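Local coordinates for maltose/maltodextrin-binding protein (PDB 2GH9), which binds maltotriose and probably related maltodextrins, likely as the periplasmic receptor that hands them to a membrane transporter, at residues Q139-I153 with L202-Y215. Residues are numbered along the deposited sequence; the frame is centred on the assembly and turned at random.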
loop_
_atom_site.group_PDB
_atom_site.type_symbol
_atom_site.label_atom_id
_atom_site.label_comp_id
_atom_site.label_asym_id
_atom_site.label_seq_id
_atom_site.Cartn_x
_atom_site.Cartn_y
_atom_site.Cartn_z
ATOM N N GLN A 139 -7.821 25.033 0.606
ATOM C CA GLN A 139 -7.456 26.228 1.371
ATOM C C GLN A 139 -8.687 26.840 2.046
ATOM O O GLN A 139 -8.609 27.264 3.209
ATOM C CB GLN A 139 -6.752 27.261 0.480
ATOM C CG GLN A 139 -5.268 26.909 0.189
ATOM C CD GLN A 139 -4.656 27.766 -0.897
ATOM O OE1 GLN A 139 -5.363 28.335 -1.725
ATOM N NE2 GLN A 139 -3.340 27.834 -0.922
ATOM N N LYS A 140 -9.800 26.869 1.311
ATOM C CA LYS A 140 -11.080 27.377 1.811
ATOM C C LYS A 140 -11.571 26.625 3.042
ATOM O O LYS A 140 -12.058 27.236 4.004
ATOM C CB LYS A 140 -12.158 27.286 0.726
ATOM C CG LYS A 140 -13.535 27.789 1.188
ATOM C CD LYS A 140 -14.607 27.599 0.138
ATOM C CE LYS A 140 -16.014 27.809 0.729
ATOM N NZ LYS A 140 -16.453 26.713 1.710
ATOM N N LEU A 141 -11.474 25.299 2.990
ATOM C CA LEU A 141 -12.038 24.451 4.028
ATOM C C LEU A 141 -11.105 24.323 5.209
ATOM O O LEU A 141 -11.491 23.742 6.222
ATOM C CB LEU A 141 -12.397 23.067 3.469
ATOM C CG LEU A 141 -13.445 23.067 2.360
ATOM C CD1 LEU A 141 -13.509 21.715 1.664
ATOM C CD2 LEU A 141 -14.818 23.474 2.906
ATOM N N THR A 142 -9.891 24.860 5.090
ATOM C CA THR A 142 -8.939 24.897 6.192
ATOM C C THR A 142 -9.150 26.180 7.001
ATOM O O THR A 142 -9.148 27.276 6.444
ATOM C CB THR A 142 -7.482 24.835 5.674
ATOM O OG1 THR A 142 -7.350 23.744 4.750
ATOM C CG2 THR A 142 -6.501 24.670 6.831
ATOM N N THR A 143 -9.333 26.025 8.310
ATOM C CA THR A 143 -9.731 27.118 9.210
ATOM C C THR A 143 -9.058 26.931 10.599
ATOM O O THR A 143 -7.900 26.505 10.676
ATOM C CB THR A 143 -11.293 27.173 9.352
ATOM O OG1 THR A 143 -11.762 25.957 9.958
ATOM C CG2 THR A 143 -11.984 27.394 8.000
ATOM N N GLY A 144 -9.768 27.249 11.684
ATOM C CA GLY A 144 -9.285 26.968 13.037
ATOM C C GLY A 144 -9.134 25.479 13.324
ATOM O O GLY A 144 -8.007 24.975 13.444
ATOM N N ALA A 145 -10.262 24.766 13.418
ATOM C CA ALA A 145 -10.243 23.336 13.810
ATOM C C ALA A 145 -10.531 22.339 12.666
ATOM O O ALA A 145 -10.587 21.124 12.899
ATOM C CB ALA A 145 -11.220 23.096 14.973
ATOM N N THR A 146 -10.705 22.851 11.447
ATOM C CA THR A 146 -11.054 22.035 10.275
ATOM C C THR A 146 -9.922 22.070 9.257
ATOM O O THR A 146 -9.182 23.064 9.164
ATOM C CB THR A 146 -12.365 22.550 9.635
ATOM O OG1 THR A 146 -13.432 22.395 10.580
ATOM C CG2 THR A 146 -12.705 21.799 8.372
ATOM N N PHE A 147 -9.771 20.978 8.512
ATOM C CA PHE A 147 -8.711 20.877 7.512
ATOM C C PHE A 147 -9.296 20.538 6.152
ATOM O O PHE A 147 -10.229 19.735 6.047
ATOM C CB PHE A 147 -7.694 19.817 7.926
ATOM C CG PHE A 147 -6.916 20.169 9.164
ATOM C CD1 PHE A 147 -5.737 20.904 9.073
ATOM C CD2 PHE A 147 -7.355 19.759 10.420
ATOM C CE1 PHE A 147 -5.008 21.229 10.215
ATOM C CE2 PHE A 147 -6.632 20.086 11.567
ATOM C CZ PHE A 147 -5.452 20.818 11.457
ATOM N N GLY A 148 -8.770 21.165 5.106
ATOM C CA GLY A 148 -9.220 20.855 3.740
ATOM C C GLY A 148 -8.517 19.626 3.166
ATOM O O GLY A 148 -9.136 18.838 2.457
ATOM N N PHE A 149 -7.217 19.501 3.456
ATOM C CA PHE A 149 -6.401 18.396 2.973
ATOM C C PHE A 149 -5.230 18.038 3.882
ATOM O O PHE A 149 -4.408 18.885 4.252
ATOM C CB PHE A 149 -5.874 18.676 1.566
ATOM C CG PHE A 149 -4.944 17.622 1.063
ATOM C CD1 PHE A 149 -5.416 16.335 0.791
ATOM C CD2 PHE A 149 -3.599 17.894 0.860
ATOM C CE1 PHE A 149 -4.559 15.364 0.348
ATOM C CE2 PHE A 149 -2.743 16.909 0.396
ATOM C CZ PHE A 149 -3.228 15.651 0.147
ATOM N N LEU A 150 -5.147 16.749 4.218
ATOM C CA LEU A 150 -4.083 16.225 5.021
ATOM C C LEU A 150 -3.694 14.849 4.486
ATOM O O LEU A 150 -4.519 14.153 3.905
ATOM C CB LEU A 150 -4.502 16.117 6.490
ATOM C CG LEU A 150 -4.724 17.418 7.292
ATOM C CD1 LEU A 150 -5.132 17.070 8.754
ATOM C CD2 LEU A 150 -3.455 18.274 7.244
ATOM N N TYR A 151 -2.436 14.489 4.689
ATOM C CA TYR A 151 -1.938 13.146 4.347
ATOM C C TYR A 151 -0.588 12.892 5.016
ATOM O O TYR A 151 0.041 13.821 5.539
ATOM C CB TYR A 151 -1.863 12.942 2.808
ATOM C CG TYR A 151 -0.607 13.454 2.128
ATOM C CD1 TYR A 151 -0.337 14.815 2.067
ATOM C CD2 TYR A 151 0.291 12.579 1.507
ATOM C CE1 TYR A 151 0.796 15.294 1.459
ATOM C CE2 TYR A 151 1.448 13.055 0.884
ATOM C CZ TYR A 151 1.681 14.431 0.866
ATOM O OH TYR A 151 2.778 14.966 0.267
ATOM N N ASN A 152 -0.148 11.636 4.981
ATOM C CA ASN A 152 1.152 11.244 5.520
ATOM C C ASN A 152 2.301 11.780 4.663
ATOM O O ASN A 152 2.939 11.054 3.921
ATOM C CB ASN A 152 1.210 9.713 5.674
ATOM C CG ASN A 152 2.359 9.248 6.521
ATOM O OD1 ASN A 152 3.132 10.049 7.071
ATOM N ND2 ASN A 152 2.484 7.918 6.647
ATOM N N ILE A 153 2.583 13.075 4.831
ATOM C CA ILE A 153 3.475 13.823 3.958
ATOM C C ILE A 153 4.921 13.340 3.908
ATOM O O ILE A 153 5.599 13.484 2.891
ATOM C CB ILE A 153 3.384 15.361 4.320
ATOM C CG1 ILE A 153 4.165 16.234 3.343
ATOM C CG2 ILE A 153 3.822 15.627 5.756
ATOM C CD1 ILE A 153 3.705 17.695 3.377
ATOM N N LEU A 202 3.419 22.100 -0.580
ATOM C CA LEU A 202 2.197 21.672 0.108
ATOM C C LEU A 202 2.178 22.213 1.548
ATOM O O LEU A 202 1.125 22.395 2.137
ATOM C CB LEU A 202 2.059 20.122 0.095
ATOM C CG LEU A 202 1.626 19.450 -1.231
ATOM C CD1 LEU A 202 1.602 17.920 -1.140
ATOM C CD2 LEU A 202 0.256 19.940 -1.670
ATOM N N ARG A 203 3.355 22.451 2.107
ATOM C CA ARG A 203 3.445 23.043 3.442
ATOM C C ARG A 203 3.712 24.544 3.366
ATOM O O ARG A 203 2.952 25.313 3.893
ATOM C CB ARG A 203 4.533 22.363 4.258
ATOM C CG ARG A 203 4.689 22.895 5.686
ATOM C CD ARG A 203 5.610 21.978 6.474
ATOM N NE ARG A 203 4.924 20.729 6.815
ATOM C CZ ARG A 203 5.518 19.609 7.222
ATOM N NH1 ARG A 203 6.832 19.545 7.345
ATOM N NH2 ARG A 203 4.785 18.539 7.501
ATOM N N PHE A 204 4.779 24.945 2.687
ATOM C CA PHE A 204 5.285 26.321 2.817
ATOM C C PHE A 204 4.689 27.353 1.853
ATOM O O PHE A 204 4.857 28.572 2.055
ATOM C CB PHE A 204 6.798 26.313 2.674
ATOM C CG PHE A 204 7.491 25.422 3.659
ATOM C CD1 PHE A 204 7.287 25.590 5.030
ATOM C CD2 PHE A 204 8.341 24.403 3.226
ATOM C CE1 PHE A 204 7.933 24.757 5.951
ATOM C CE2 PHE A 204 8.978 23.570 4.138
ATOM C CZ PHE A 204 8.774 23.753 5.501
ATOM N N LYS A 205 4.045 26.890 0.786
ATOM C CA LYS A 205 3.444 27.803 -0.180
ATOM C C LYS A 205 1.945 27.726 -0.084
ATOM O O LYS A 205 1.273 28.740 0.079
ATOM C CB LYS A 205 3.866 27.483 -1.612
ATOM C CG LYS A 205 3.236 28.441 -2.628
ATOM C CD LYS A 205 3.411 28.002 -4.057
ATOM C CE LYS A 205 4.863 27.992 -4.488
ATOM N NZ LYS A 205 4.934 27.897 -5.993
ATOM N N TYR A 206 1.416 26.511 -0.232
ATOM C CA TYR A 206 -0.020 26.313 -0.271
ATOM C C TYR A 206 -0.616 26.198 1.123
ATOM O O TYR A 206 -1.820 26.336 1.277
ATOM C CB TYR A 206 -0.394 25.080 -1.130
ATOM C CG TYR A 206 0.251 25.047 -2.510
ATOM C CD1 TYR A 206 -0.015 26.040 -3.461
ATOM C CD2 TYR A 206 1.109 24.016 -2.868
ATOM C CE1 TYR A 206 0.557 25.996 -4.737
ATOM C CE2 TYR A 206 1.702 23.974 -4.126
ATOM C CZ TYR A 206 1.422 24.962 -5.054
ATOM O OH TYR A 206 2.040 24.904 -6.271
ATOM N N ASN A 207 0.231 25.956 2.130
ATOM C CA ASN A 207 -0.180 25.931 3.544
ATOM C C ASN A 207 -1.317 24.930 3.811
ATOM O O ASN A 207 -2.342 25.271 4.429
ATOM C CB ASN A 207 -0.547 27.347 4.035
ATOM C CG ASN A 207 -0.691 27.419 5.557
ATOM O OD1 ASN A 207 0.130 26.868 6.308
ATOM N ND2 ASN A 207 -1.743 28.084 6.015
ATOM N N LEU A 208 -1.130 23.693 3.330
ATOM C CA LEU A 208 -2.159 22.662 3.455
ATOM C C LEU A 208 -1.822 21.631 4.536
ATOM O O LEU A 208 -2.705 21.215 5.310
ATOM C CB LEU A 208 -2.407 21.972 2.098
ATOM C CG LEU A 208 -3.109 22.804 1.017
ATOM C CD1 LEU A 208 -3.391 21.976 -0.234
ATOM C CD2 LEU A 208 -4.403 23.383 1.549
ATOM N N VAL A 209 -0.545 21.248 4.603
ATOM C CA VAL A 209 -0.095 20.179 5.478
ATOM C C VAL A 209 0.987 20.693 6.425
ATOM O O VAL A 209 2.145 20.757 6.060
ATOM C CB VAL A 209 0.431 18.968 4.660
ATOM C CG1 VAL A 209 0.653 17.780 5.587
ATOM C CG2 VAL A 209 -0.578 18.610 3.517
ATOM N N PRO A 210 0.597 21.079 7.649
ATOM C CA PRO A 210 1.593 21.594 8.599
ATOM C C PRO A 210 2.533 20.538 9.186
ATOM O O PRO A 210 2.418 19.339 8.908
ATOM C CB PRO A 210 0.738 22.226 9.706
ATOM C CG PRO A 210 -0.595 21.528 9.621
ATOM C CD PRO A 210 -0.777 21.117 8.187
ATOM N N GLU A 211 3.466 21.017 10.004
ATOM C CA GLU A 211 4.361 20.166 10.763
ATOM C C GLU A 211 3.578 19.151 11.621
ATOM O O GLU A 211 2.438 19.389 12.050
ATOM C CB GLU A 211 5.281 21.051 11.624
ATOM C CG GLU A 211 6.037 20.323 12.717
ATOM C CD GLU A 211 7.076 19.351 12.199
ATOM O OE1 GLU A 211 7.794 19.705 11.239
ATOM O OE2 GLU A 211 7.204 18.247 12.793
ATOM N N GLY A 212 4.180 17.986 11.814
ATOM C CA GLY A 212 3.624 16.975 12.697
ATOM C C GLY A 212 2.669 15.993 12.052
ATOM O O GLY A 212 2.335 14.978 12.656
ATOM N N VAL A 213 2.230 16.261 10.823
ATOM C CA VAL A 213 1.182 15.428 10.225
ATOM C C VAL A 213 1.749 14.108 9.684
ATOM O O VAL A 213 2.442 14.070 8.662
ATOM C CB VAL A 213 0.388 16.173 9.141
ATOM C CG1 VAL A 213 -0.842 15.355 8.725
ATOM C CG2 VAL A 213 -0.049 17.544 9.666
ATOM N N ASP A 214 1.426 13.028 10.393
ATOM C CA ASP A 214 1.806 11.685 9.998
ATOM C C ASP A 214 0.540 10.878 9.681
ATOM O O ASP A 214 -0.562 11.421 9.658
ATOM C CB ASP A 214 2.672 11.030 11.091
ATOM C CG ASP A 214 1.990 10.952 12.430
ATOM O OD1 ASP A 214 0.773 11.230 12.534
ATOM O OD2 ASP A 214 2.705 10.630 13.414
ATOM N N TYR A 215 0.687 9.584 9.433
ATOM C CA TYR A 215 -0.465 8.762 9.097
ATOM C C TYR A 215 -1.620 8.962 10.074
ATOM O O TYR A 215 -2.743 9.196 9.663
ATOM C CB TYR A 215 -0.100 7.264 9.032
ATOM C CG TYR A 215 -1.265 6.504 8.489
ATOM C CD1 TYR A 215 -1.467 6.389 7.115
ATOM C CD2 TYR A 215 -2.243 6.012 9.338
ATOM C CE1 TYR A 215 -2.602 5.741 6.614
ATOM C CE2 TYR A 215 -3.354 5.373 8.855
ATOM C CZ TYR A 215 -3.531 5.240 7.489
ATOM O OH TYR A 215 -4.655 4.615 7.040
HETATM O O HOH W 1 -5.584 21.325 5.032
HETATM O O HOH W 2 4.565 12.694 7.809
#
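F149 and L150 run beside L208 and V209, F149 pairing with L208 and L150 with V209, and the chains draw in to 4.5 Å between the CA atoms of N152 and D214. No backbone bond links them directly; one water donates to T142 OG1, which also hydrogen-bonds to A138 O and G148 N, and to L208 O, and accepts from F149 N; a second joins N152 OD1 to V213 O. Q139, extended beyond CG, donates a hydrogen bond from NE2 to Y206 O (3.1 Å), nearly straight at 176° and with the oxygen in the amide plane, while its CG rests on L208 CD2. Shortened to an alanine, Q139 would probably leave Y206 O without this donor and L208 CD2 less covered. I153 and V209 meet tip to tip, CD1 of I153 lying 3.7 Å from V209 CB and also over one face of the R203 guanidinium, whose NE hydrogen-bonds to V209 O (2.9 Å) and NH1 to I356 O. With its CG1 anti to the backbone N (chi1 -170°), V209 directs CG2 at the edge of the Y151 ring. N152 ND2 meets the edge of Y215, amide and ring 73° apart. The contact packs the loop after helix 189-204 along edge strand 149-150 in one lobe of this periplasmic-binding-protein fold, ending at Y215, which touches a glucose unit of the bound maltotriose.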